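Local coordinates for rhusiopathiae surface protein B (Erysipelothrix rhusiopathiae, PDB 3V10) that is a cell-wall-anchored bacterial adhesin thought to bind collagen, the portion modelled here being the collagen-binding region of a longer protein, at residues I165-T170 with S281-K286; G179-W184 with T303-M308; I204-K209 with K272-Y277; K209-S214 with D266-D271. All coordinates share one frame; numbering follows the deposited sequence.

In the fold
Contacts 1 and 2 both span the interior of the collagen-binding sandwich. They join neighbouring strands of one sheet (167-173 and 180-187) to neighbouring strands of the other (276-286 and 303-306). Both are buried, but contact 1 combines a ring stack with a hydroxyl pair, whereas contact 2 is almost entirely apolar, an indole rim and two methionines meeting methyl groups. Contact 3, also largely buried, reuses strand 276-286 and packs its start against a turn, with histidine and tyrosine rings at its heart. Contact 4 lies at the surface and within a single sheet, so backbone hydrogen bonds dominate it. It shares Lys209 with contact 3 and meets contact 2 through the Asp180-Arg268 salt bridge.

Contact 1: residues I165-T170 with S281-K286; sequences IFYWKT and STIEYK
Phe166 and Tyr285 form the aromatic part of this contact, an offset stack whose ring centroids are 4.0 Å apart and whose planes differ by only 15°. The two side chains slide past each other in opposite directions, so that CE2 of Tyr285 lies over the centre of the phenylalanine ring while CE1 of Phe166 lies over the centre of the tyrosine ring. The overlap continues to the phenol oxygen, with Tyr285 OH 3.3 Å from Phe166 CG. Tyr285 reaches this position with CG between its backbone N and carbonyl carbon (chi1 60°).

The aliphatic part centres on the CD1 methyl of Ile283. It approaches the edge of the Phe166 ring in its plane, 3.8 Å from CE1, and on the Tyr167 side it touches CB at 3.7 Å. One methyl thus fills the angle between two consecutive aromatic side chains.

Polar contact is confined to the tyrosine tip. Tyr167 OH donates to Ser281 OG at 2.7 Å, with the serine oxygen at the ring edge and in the plane of the ring. Ser281 OG is also hydrogen-bonded to Thr301 O, so this buried hydroxyl has partners on both the tyrosine and the helix 298-301.

The strands run nearly antiparallel, their axes 9.0 Å apart, a spacing that side chains must bridge. Leu185 and Ile187 of strand 180-187 touch Tyr167, Val200 of strand 198-204 packs on both Tyr167 and Ile283, and helix 298-301 borders the Ser281 end of the layer.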
# COMPACT_ATOMS: atom_id res chain seq x y z
N ILE A 165 17.94 11.47 12.48
CA ILE A 165 17.89 10.02 12.68
C ILE A 165 18.88 9.33 11.76
O ILE A 165 18.78 9.41 10.54
CB ILE A 165 16.47 9.46 12.41
CG1 ILE A 165 15.45 10.16 13.31
CG2 ILE A 165 16.44 7.95 12.65
CD1 ILE A 165 15.78 10.07 14.79
N PHE A 166 19.84 8.63 12.36
CA PHE A 166 20.86 7.95 11.58
C PHE A 166 20.36 6.88 10.63
O PHE A 166 20.85 6.76 9.51
CB PHE A 166 21.93 7.35 12.49
CG PHE A 166 23.08 6.75 11.75
CD1 PHE A 166 23.04 5.42 11.32
CD2 PHE A 166 24.20 7.51 11.44
CE1 PHE A 166 24.10 4.87 10.60
CE2 PHE A 166 25.26 6.98 10.72
CZ PHE A 166 25.21 5.65 10.30
N TYR A 167 19.39 6.08 11.07
CA TYR A 167 18.87 5.02 10.21
C TYR A 167 17.42 4.68 10.44
O TYR A 167 16.97 4.56 11.58
CB TYR A 167 19.70 3.74 10.39
CG TYR A 167 19.11 2.52 9.69
CD1 TYR A 167 19.11 2.43 8.30
CD2 TYR A 167 18.53 1.48 10.42
CE1 TYR A 167 18.53 1.34 7.65
CE2 TYR A 167 17.95 0.38 9.78
CZ TYR A 167 17.95 0.32 8.39
OH TYR A 167 17.38 -0.74 7.73
N TRP A 168 16.68 4.53 9.35
CA TRP A 168 15.29 4.12 9.44
C TRP A 168 14.89 3.56 8.09
O TRP A 168 15.47 3.89 7.06
CB TRP A 168 14.38 5.29 9.86
CG TRP A 168 14.01 6.23 8.76
CD1 TRP A 168 12.95 6.12 7.91
CD2 TRP A 168 14.69 7.43 8.41
NE1 TRP A 168 12.92 7.19 7.05
CE2 TRP A 168 13.98 8.01 7.33
CE3 TRP A 168 15.83 8.08 8.90
CZ2 TRP A 168 14.38 9.21 6.73
CZ3 TRP A 168 16.23 9.28 8.30
CH2 TRP A 168 15.50 9.83 7.23
N LYS A 169 13.90 2.67 8.11
CA LYS A 169 13.43 2.04 6.89
C LYS A 169 11.94 2.30 6.72
O LYS A 169 11.20 2.43 7.69
CB LYS A 169 13.70 0.53 6.97
CG LYS A 169 12.96 -0.15 8.09
CD LYS A 169 11.76 -0.89 7.56
CE LYS A 169 12.17 -2.17 6.87
NZ LYS A 169 13.14 -1.94 5.77
N THR A 170 11.50 2.37 5.47
CA THR A 170 10.09 2.61 5.17
C THR A 170 9.68 1.74 4.00
O THR A 170 10.52 1.19 3.29
CB THR A 170 9.83 4.08 4.80
OG1 THR A 170 10.42 4.37 3.53
CG2 THR A 170 10.41 5.01 5.85
N SER A 281 15.00 -5.16 10.15
CA SER A 281 16.42 -4.98 9.89
C SER A 281 17.16 -4.61 11.17
O SER A 281 16.55 -4.13 12.13
CB SER A 281 16.65 -3.90 8.83
OG SER A 281 16.29 -2.61 9.29
N THR A 282 18.46 -4.88 11.18
CA THR A 282 19.31 -4.55 12.32
C THR A 282 20.50 -3.78 11.77
O THR A 282 20.90 -3.97 10.63
CB THR A 282 19.79 -5.82 13.07
OG1 THR A 282 20.59 -6.63 12.20
CG2 THR A 282 18.59 -6.63 13.54
N ILE A 283 21.05 -2.88 12.58
CA ILE A 283 22.19 -2.11 12.13
C ILE A 283 23.20 -2.01 13.26
O ILE A 283 22.84 -2.06 14.44
CB ILE A 283 21.75 -0.67 11.69
CG1 ILE A 283 22.94 0.07 11.07
CG2 ILE A 283 21.19 0.11 12.88
CD1 ILE A 283 22.57 1.42 10.50
N GLU A 284 24.47 -1.92 12.89
CA GLU A 284 25.53 -1.78 13.87
C GLU A 284 26.60 -0.90 13.30
O GLU A 284 26.95 -1.00 12.12
CB GLU A 284 26.13 -3.13 14.26
CG GLU A 284 26.92 -3.06 15.56
CD GLU A 284 27.30 -4.43 16.10
OE1 GLU A 284 28.47 -4.83 15.95
OE2 GLU A 284 26.40 -5.11 16.65
N TYR A 285 27.12 -0.02 14.14
CA TYR A 285 28.18 0.91 13.76
C TYR A 285 28.59 1.68 15.01
O TYR A 285 27.94 1.58 16.04
CB TYR A 285 27.68 1.91 12.72
CG TYR A 285 26.52 2.76 13.18
CD1 TYR A 285 25.23 2.24 13.27
CD2 TYR A 285 26.71 4.09 13.57
CE1 TYR A 285 24.16 3.00 13.73
CE2 TYR A 285 25.65 4.87 14.03
CZ TYR A 285 24.38 4.32 14.11
OH TYR A 285 23.32 5.08 14.58
N LYS A 286 29.69 2.42 14.92
CA LYS A 286 30.14 3.26 16.02
C LYS A 286 29.77 4.67 15.56
O LYS A 286 30.13 5.06 14.45
CB LYS A 286 31.65 3.16 16.21
CG LYS A 286 32.12 1.95 17.01
CD LYS A 286 33.64 1.90 17.08
CE LYS A 286 34.14 0.66 17.82
NZ LYS A 286 34.35 0.91 19.28

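Contact 2: residues G179-W184 with T303-M308; sequences GDMNWW and TSVVNM
Trp183 turns the rim of its indole toward Thr303 and Val305. The Thr303 methyl CG2 sits at that edge, in the ring plane and 3.6 Å from CZ3, while Val305 CG2 comes in obliquely, 3.7 Å from CH2. Tyr265, on the adjacent strand 260-269, stacks on the indole ring. The polar corner of the ring serves its own sheet as well, NE1 being hydrogen-bonded to Thr267 OG1. CG of Trp183 is anti to the carbonyl carbon (chi1 -50°), and the six-membered part of the indole is the part that reaches across.

Next along the strand, Met181 lays its sulphur against Val305, SD to CB 4.0 Å, the two side chains sliding past each other in opposite directions. Met308 crosses Met181, bringing SD within 4.1 Å of Met181 CG, and its methyl CE ends 4.1 Å from the carbonyl oxygen of Gly179.

The antiparallel strands lie 9.2 Å apart at their closest, facing one another across the sandwich. Beyond Met308, which also touches Leu66, the chain goes on to strand 311-315 in the sheet of the N-terminal domain, consistent with the latch of Collagen Hug adhesins. With methyls, thioethers and an aromatic rim as the meeting groups, cohesion between these two strands rests on dispersion and the exclusion of water.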
# COMPACT_ATOMS: atom_id res chain seq x y z
N GLY A 179 0.81 -5.74 -6.92
CA GLY A 179 1.30 -6.85 -6.12
C GLY A 179 2.71 -6.63 -5.61
O GLY A 179 3.21 -7.40 -4.79
N ASP A 180 3.35 -5.56 -6.08
CA ASP A 180 4.70 -5.23 -5.66
C ASP A 180 4.69 -4.16 -4.58
O ASP A 180 3.69 -3.46 -4.40
CB ASP A 180 5.53 -4.75 -6.86
CG ASP A 180 6.11 -5.89 -7.68
OD1 ASP A 180 5.60 -7.03 -7.58
OD2 ASP A 180 7.06 -5.64 -8.46
N MET A 181 5.80 -4.05 -3.86
CA MET A 181 5.97 -3.07 -2.79
C MET A 181 7.34 -2.42 -2.94
O MET A 181 8.29 -3.06 -3.39
CB MET A 181 5.87 -3.76 -1.43
CG MET A 181 4.46 -4.23 -1.09
SD MET A 181 4.33 -5.50 0.19
CE MET A 181 4.59 -6.96 -0.82
N ASN A 182 7.45 -1.14 -2.57
CA ASN A 182 8.72 -0.43 -2.69
C ASN A 182 9.27 -0.17 -1.30
O ASN A 182 8.52 0.14 -0.37
CB ASN A 182 8.51 0.90 -3.42
CG ASN A 182 7.85 0.73 -4.76
OD1 ASN A 182 8.30 -0.07 -5.58
ND2 ASN A 182 6.78 1.47 -5.00
N TRP A 183 10.58 -0.29 -1.15
CA TRP A 183 11.21 -0.09 0.15
C TRP A 183 12.40 0.86 0.13
O TRP A 183 13.06 1.02 -0.90
CB TRP A 183 11.65 -1.44 0.73
CG TRP A 183 10.56 -2.46 0.71
CD1 TRP A 183 10.18 -3.23 -0.35
CD2 TRP A 183 9.66 -2.78 1.78
NE1 TRP A 183 9.11 -4.01 -0.01
CE2 TRP A 183 8.77 -3.76 1.29
CE3 TRP A 183 9.52 -2.34 3.10
CZ2 TRP A 183 7.75 -4.31 2.08
CZ3 TRP A 183 8.51 -2.89 3.89
CH2 TRP A 183 7.64 -3.86 3.37
N TRP A 184 12.67 1.48 1.28
CA TRP A 184 13.76 2.44 1.44
C TRP A 184 14.57 2.21 2.70
O TRP A 184 14.00 2.15 3.79
CB TRP A 184 13.20 3.87 1.54
CG TRP A 184 12.62 4.43 0.29
CD1 TRP A 184 13.23 5.25 -0.60
CD2 TRP A 184 11.29 4.21 -0.20
NE1 TRP A 184 12.37 5.57 -1.62
CE2 TRP A 184 11.17 4.95 -1.41
CE3 TRP A 184 10.19 3.48 0.25
CZ2 TRP A 184 9.99 4.96 -2.16
CZ3 TRP A 184 9.02 3.49 -0.50
CH2 TRP A 184 8.93 4.23 -1.70
N THR A 303 9.35 -2.40 9.59
CA THR A 303 8.11 -1.81 9.11
C THR A 303 7.30 -2.84 8.34
O THR A 303 7.69 -4.00 8.23
CB THR A 303 8.37 -0.56 8.25
OG1 THR A 303 7.17 0.21 8.16
CG2 THR A 303 8.81 -0.95 6.85
N SER A 304 6.15 -2.43 7.82
CA SER A 304 5.32 -3.36 7.08
C SER A 304 4.32 -2.61 6.23
O SER A 304 4.09 -1.42 6.41
CB SER A 304 4.59 -4.29 8.04
OG SER A 304 3.69 -3.56 8.85
N VAL A 305 3.73 -3.34 5.28
CA VAL A 305 2.72 -2.79 4.39
C VAL A 305 1.47 -3.64 4.57
O VAL A 305 1.52 -4.87 4.46
CB VAL A 305 3.18 -2.84 2.91
CG1 VAL A 305 2.12 -2.23 2.00
CG2 VAL A 305 4.49 -2.09 2.74
N VAL A 306 0.35 -2.99 4.86
CA VAL A 306 -0.90 -3.71 5.02
C VAL A 306 -1.31 -4.25 3.65
O VAL A 306 -1.10 -3.58 2.64
CB VAL A 306 -2.01 -2.79 5.57
CG1 VAL A 306 -3.33 -3.53 5.63
CG2 VAL A 306 -1.63 -2.30 6.97
N ASN A 307 -1.86 -5.45 3.64
CA ASN A 307 -2.30 -6.11 2.40
C ASN A 307 -3.02 -5.11 1.51
O ASN A 307 -4.02 -4.50 1.92
CB ASN A 307 -3.21 -7.29 2.73
CG ASN A 307 -3.60 -8.09 1.50
OD1 ASN A 307 -4.29 -7.58 0.62
ND2 ASN A 307 -3.16 -9.34 1.44
N MET A 308 -2.53 -4.96 0.29
CA MET A 308 -3.10 -4.00 -0.64
C MET A 308 -3.93 -4.59 -1.78
O MET A 308 -4.26 -3.89 -2.75
CB MET A 308 -1.98 -3.11 -1.21
CG MET A 308 -0.83 -3.84 -1.94
SD MET A 308 0.41 -4.78 -0.95
CE MET A 308 0.47 -6.21 -1.95

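Contact 3: residues I204-K209 with K272-Y277; sequences IGEGHK and KKLENY
His208 and Tyr277 meet where a type II beta turn, Gly205 to His208, carries the chain from one sheet of the immunoglobulin-like sandwich to the other. From its root outward, the tyrosine first sets CB over the centre of the imidazole, a CH-pi contact 3.9 Å from the His208 ring centroid and 10° off its normal. CD1 then passes 4.0 Å from His208 CD2, which places the tyrosine edge toward the histidine face, the planes inclined at 68°. Tyr277 CE1 goes on to lie 3.6 Å from Gly207 O, and at the tip Tyr277 OH is hydrogen-bonded to Asp271 O.

The imidazole is held on both faces and at both nitrogens. Ile204 CG2 sits over the face opposite Tyr277, toward the rim, while ND1 and NE2 are hydrogen-bonded to Thr267 OG1 and Lys278 O. Gly207 occupies the third position of the turn with a positive phi of 95°, and its CA packs against Leu274 CD2 at 3.8 Å. The same methyl presses on the carbonyl oxygen of Glu206, 3.1 Å away. That oxygen also accepts from a water at 2.6 Å, which makes a second, weak bond of 3.5 Å to Asn276 O.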
# COMPACT_ATOMS: atom_id res chain seq x y z
N ILE A 204 13.65 -9.77 4.86
CA ILE A 204 12.31 -9.59 4.29
C ILE A 204 11.40 -10.65 4.88
O ILE A 204 11.75 -11.83 4.89
CB ILE A 204 12.35 -9.71 2.76
CG1 ILE A 204 13.23 -8.60 2.18
CG2 ILE A 204 10.94 -9.65 2.18
CD1 ILE A 204 13.62 -8.82 0.73
N GLY A 205 10.24 -10.22 5.37
CA GLY A 205 9.31 -11.14 5.99
C GLY A 205 8.66 -12.18 5.10
O GLY A 205 8.91 -12.24 3.89
N GLU A 206 7.80 -13.00 5.69
CA GLU A 206 7.10 -14.04 4.95
C GLU A 206 6.04 -13.44 4.03
O GLU A 206 5.54 -12.35 4.27
CB GLU A 206 6.45 -15.02 5.93
CG GLU A 206 5.98 -14.37 7.22
CD GLU A 206 4.90 -15.16 7.94
OE1 GLU A 206 4.17 -15.92 7.27
OE2 GLU A 206 4.76 -15.01 9.17
N GLY A 207 5.72 -14.15 2.95
CA GLY A 207 4.70 -13.67 2.03
C GLY A 207 5.16 -12.89 0.82
O GLY A 207 4.41 -12.72 -0.13
N HIS A 208 6.38 -12.36 0.87
CA HIS A 208 6.90 -11.62 -0.27
C HIS A 208 8.40 -11.86 -0.43
O HIS A 208 9.06 -12.28 0.51
CB HIS A 208 6.59 -10.12 -0.16
CG HIS A 208 7.09 -9.47 1.09
ND1 HIS A 208 7.68 -8.22 1.09
CD2 HIS A 208 7.06 -9.86 2.39
CE1 HIS A 208 7.98 -7.87 2.33
NE2 HIS A 208 7.61 -8.85 3.14
N LYS A 209 8.91 -11.61 -1.63
CA LYS A 209 10.33 -11.80 -1.92
C LYS A 209 10.88 -10.63 -2.70
O LYS A 209 10.15 -9.93 -3.41
CB LYS A 209 10.55 -13.07 -2.75
CG LYS A 209 9.95 -14.34 -2.21
CD LYS A 209 10.56 -15.56 -2.90
CE LYS A 209 9.71 -16.80 -2.68
NZ LYS A 209 9.29 -16.94 -1.26
N LYS A 272 -1.10 -14.04 -1.37
CA LYS A 272 -2.16 -13.05 -1.55
C LYS A 272 -3.04 -12.74 -0.35
O LYS A 272 -3.69 -11.71 -0.31
CB LYS A 272 -3.06 -13.49 -2.72
CG LYS A 272 -3.86 -12.40 -3.40
CD LYS A 272 -2.95 -11.53 -4.27
CE LYS A 272 -1.96 -12.35 -5.17
NZ LYS A 272 -0.64 -12.84 -4.61
N LYS A 273 -3.07 -13.64 0.61
CA LYS A 273 -3.93 -13.46 1.78
C LYS A 273 -3.28 -13.04 3.09
O LYS A 273 -3.97 -12.90 4.11
CB LYS A 273 -4.75 -14.74 1.99
CG LYS A 273 -5.73 -15.03 0.88
CD LYS A 273 -6.83 -13.97 0.84
CE LYS A 273 -7.92 -14.32 -0.17
NZ LYS A 273 -7.40 -14.34 -1.57
N LEU A 274 -1.97 -12.84 3.10
CA LEU A 274 -1.30 -12.42 4.33
C LEU A 274 -1.76 -11.02 4.70
O LEU A 274 -1.76 -10.12 3.86
CB LEU A 274 0.22 -12.45 4.13
CG LEU A 274 1.08 -12.54 5.39
CD1 LEU A 274 0.78 -13.83 6.14
CD2 LEU A 274 2.55 -12.49 4.99
N GLU A 275 -2.16 -10.82 5.95
CA GLU A 275 -2.64 -9.53 6.41
C GLU A 275 -1.63 -8.38 6.32
O GLU A 275 -2.00 -7.25 6.03
CB GLU A 275 -3.15 -9.68 7.83
CG GLU A 275 -4.14 -10.84 7.97
CD GLU A 275 -5.51 -10.39 8.49
OE1 GLU A 275 -6.54 -11.08 8.26
OE2 GLU A 275 -5.56 -9.33 9.15
N ASN A 276 -0.36 -8.67 6.57
CA ASN A 276 0.69 -7.65 6.48
C ASN A 276 1.97 -8.23 5.86
O ASN A 276 2.27 -9.40 6.06
CB ASN A 276 1.05 -7.08 7.86
CG ASN A 276 -0.16 -6.58 8.62
OD1 ASN A 276 -0.72 -7.30 9.45
ND2 ASN A 276 -0.57 -5.35 8.35
N TYR A 277 2.70 -7.41 5.12
CA TYR A 277 3.96 -7.83 4.51
C TYR A 277 5.03 -7.08 5.29
O TYR A 277 5.18 -5.87 5.14
CB TYR A 277 3.99 -7.46 3.03
CG TYR A 277 2.95 -8.20 2.23
CD1 TYR A 277 3.10 -9.55 1.93
CD2 TYR A 277 1.77 -7.56 1.83
CE1 TYR A 277 2.10 -10.26 1.26
CE2 TYR A 277 0.77 -8.25 1.16
CZ TYR A 277 0.94 -9.60 0.88
OH TYR A 277 -0.07 -10.26 0.22
O HOH W 1 5.50 -10.65 6.21

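Contact 4: residues K209-S214 with D266-D271; sequences KLVDGS and DTRAFD
Ser214 reaches Asp266 because its OG stands between its own backbone N and carbonyl carbon (chi1 68°), within 3.1 Å of Asp266 N. In Arg268 a bend at chi3 (-62°) swings NE aside, and the guanidinium offers one face to Val211, whose CG2 lies 3.5 Å above the plane, offset toward the rim. The Arg268 charge is engaged beyond this pair, NE forming a salt bridge with Asp180 OD1.

The backbones pair in antiparallel fashion. Lys209 and Arg268 form a hydrogen-bonded pair, with Lys209 N to Arg268 O at 3.0 Å and Arg268 N to Lys209 O at 2.7 Å. Leu210 opposite Thr267 is the non-hydrogen-bonded pair that follows. Val211 N then donates to Asp266 O at 2.9 Å, approaching from above the carbonyl plane, but the return bond is made differently. Val211 O receives Ser214 OG at 2.8 Å, on an in-plane lone pair, and Ser214 N as well, while the same OG accepts the nearly straight bond from Asp266 N (166° at the hydrogen). A serine hydroxyl is therefore spliced between two backbone groups.

At the other end, the exposed side chains of Lys209 and Phe270 cross at about a right angle, with Lys209 CG 3.5 Å from Phe270 CE2.

The antiparallel pairing of strands 208-221 and 260-269 is thus interrupted by the type II turn from Val211 to Ser214, where Ser214 OG links Asp266 N to Val211 O. Both strands belong to the five-stranded sheet of an immunoglobulin-like collagen-binding domain.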
# COMPACT_ATOMS: atom_id res chain seq x y z
N LYS A 209 8.91 -11.61 -1.63
CA LYS A 209 10.33 -11.80 -1.92
C LYS A 209 10.88 -10.63 -2.70
O LYS A 209 10.15 -9.93 -3.41
CB LYS A 209 10.55 -13.07 -2.75
CG LYS A 209 9.95 -14.34 -2.21
CD LYS A 209 10.56 -15.56 -2.90
CE LYS A 209 9.71 -16.80 -2.68
NZ LYS A 209 9.29 -16.94 -1.26
N LEU A 210 12.19 -10.44 -2.60
CA LEU A 210 12.86 -9.37 -3.32
C LEU A 210 12.74 -9.59 -4.82
O LEU A 210 12.83 -10.72 -5.31
CB LEU A 210 14.34 -9.30 -2.89
CG LEU A 210 15.17 -8.13 -3.42
CD1 LEU A 210 16.18 -7.68 -2.36
CD2 LEU A 210 15.87 -8.54 -4.71
N VAL A 211 12.53 -8.50 -5.56
CA VAL A 211 12.43 -8.58 -7.01
C VAL A 211 13.84 -8.48 -7.59
O VAL A 211 14.53 -7.47 -7.41
CB VAL A 211 11.56 -7.45 -7.57
CG1 VAL A 211 11.62 -7.44 -9.10
CG2 VAL A 211 10.12 -7.63 -7.10
N ASP A 212 14.27 -9.53 -8.28
CA ASP A 212 15.60 -9.59 -8.88
C ASP A 212 15.97 -8.35 -9.68
O ASP A 212 15.22 -7.92 -10.56
CB ASP A 212 15.70 -10.84 -9.76
CG ASP A 212 17.04 -10.97 -10.44
OD1 ASP A 212 18.07 -10.91 -9.73
OD2 ASP A 212 17.06 -11.13 -11.68
N GLY A 213 17.14 -7.79 -9.37
CA GLY A 213 17.65 -6.62 -10.06
C GLY A 213 17.01 -5.28 -9.76
O GLY A 213 17.23 -4.31 -10.49
N SER A 214 16.24 -5.18 -8.68
CA SER A 214 15.55 -3.93 -8.36
C SER A 214 16.28 -3.03 -7.38
O SER A 214 15.76 -1.97 -7.01
CB SER A 214 14.16 -4.23 -7.81
OG SER A 214 14.27 -4.86 -6.54
N ASP A 266 12.53 -3.44 -4.44
CA ASP A 266 11.14 -3.86 -4.48
C ASP A 266 10.99 -5.30 -4.03
O ASP A 266 11.92 -6.10 -4.11
CB ASP A 266 10.58 -3.78 -5.91
CG ASP A 266 10.77 -2.43 -6.55
OD1 ASP A 266 10.91 -1.43 -5.83
OD2 ASP A 266 10.76 -2.36 -7.80
N THR A 267 9.80 -5.63 -3.53
CA THR A 267 9.50 -7.00 -3.17
C THR A 267 8.20 -7.31 -3.88
O THR A 267 7.48 -6.40 -4.30
CB THR A 267 9.33 -7.22 -1.65
OG1 THR A 267 8.17 -6.52 -1.18
CG2 THR A 267 10.57 -6.75 -0.91
N ARG A 268 7.90 -8.60 -4.02
CA ARG A 268 6.70 -9.03 -4.71
C ARG A 268 5.95 -10.02 -3.85
O ARG A 268 6.53 -11.00 -3.39
CB ARG A 268 7.09 -9.66 -6.05
CG ARG A 268 5.95 -10.14 -6.92
CD ARG A 268 6.45 -10.31 -8.35
NE ARG A 268 6.91 -9.02 -8.87
CZ ARG A 268 7.65 -8.86 -9.95
NH1 ARG A 268 8.05 -9.90 -10.67
NH2 ARG A 268 8.02 -7.63 -10.31
N ALA A 269 4.68 -9.75 -3.61
CA ALA A 269 3.85 -10.63 -2.80
C ALA A 269 3.56 -11.93 -3.53
O ALA A 269 3.31 -11.92 -4.74
CB ALA A 269 2.54 -9.92 -2.44
N PHE A 270 3.61 -13.05 -2.81
CA PHE A 270 3.29 -14.34 -3.41
C PHE A 270 2.19 -15.00 -2.58
O PHE A 270 1.53 -15.92 -3.05
CB PHE A 270 4.53 -15.23 -3.52
CG PHE A 270 5.16 -15.58 -2.21
CD1 PHE A 270 4.59 -16.53 -1.37
CD2 PHE A 270 6.36 -14.98 -1.82
CE1 PHE A 270 5.20 -16.88 -0.17
CE2 PHE A 270 6.97 -15.32 -0.63
CZ PHE A 270 6.40 -16.27 0.20
N ASP A 271 2.01 -14.53 -1.35
CA ASP A 271 0.93 -15.02 -0.49
C ASP A 271 -0.10 -13.90 -0.51
O ASP A 271 0.02 -12.92 0.23
CB ASP A 271 1.39 -15.25 0.96
CG ASP A 271 0.35 -15.97 1.79
OD1 ASP A 271 -0.85 -15.72 1.57
OD2 ASP A 271 0.71 -16.79 2.67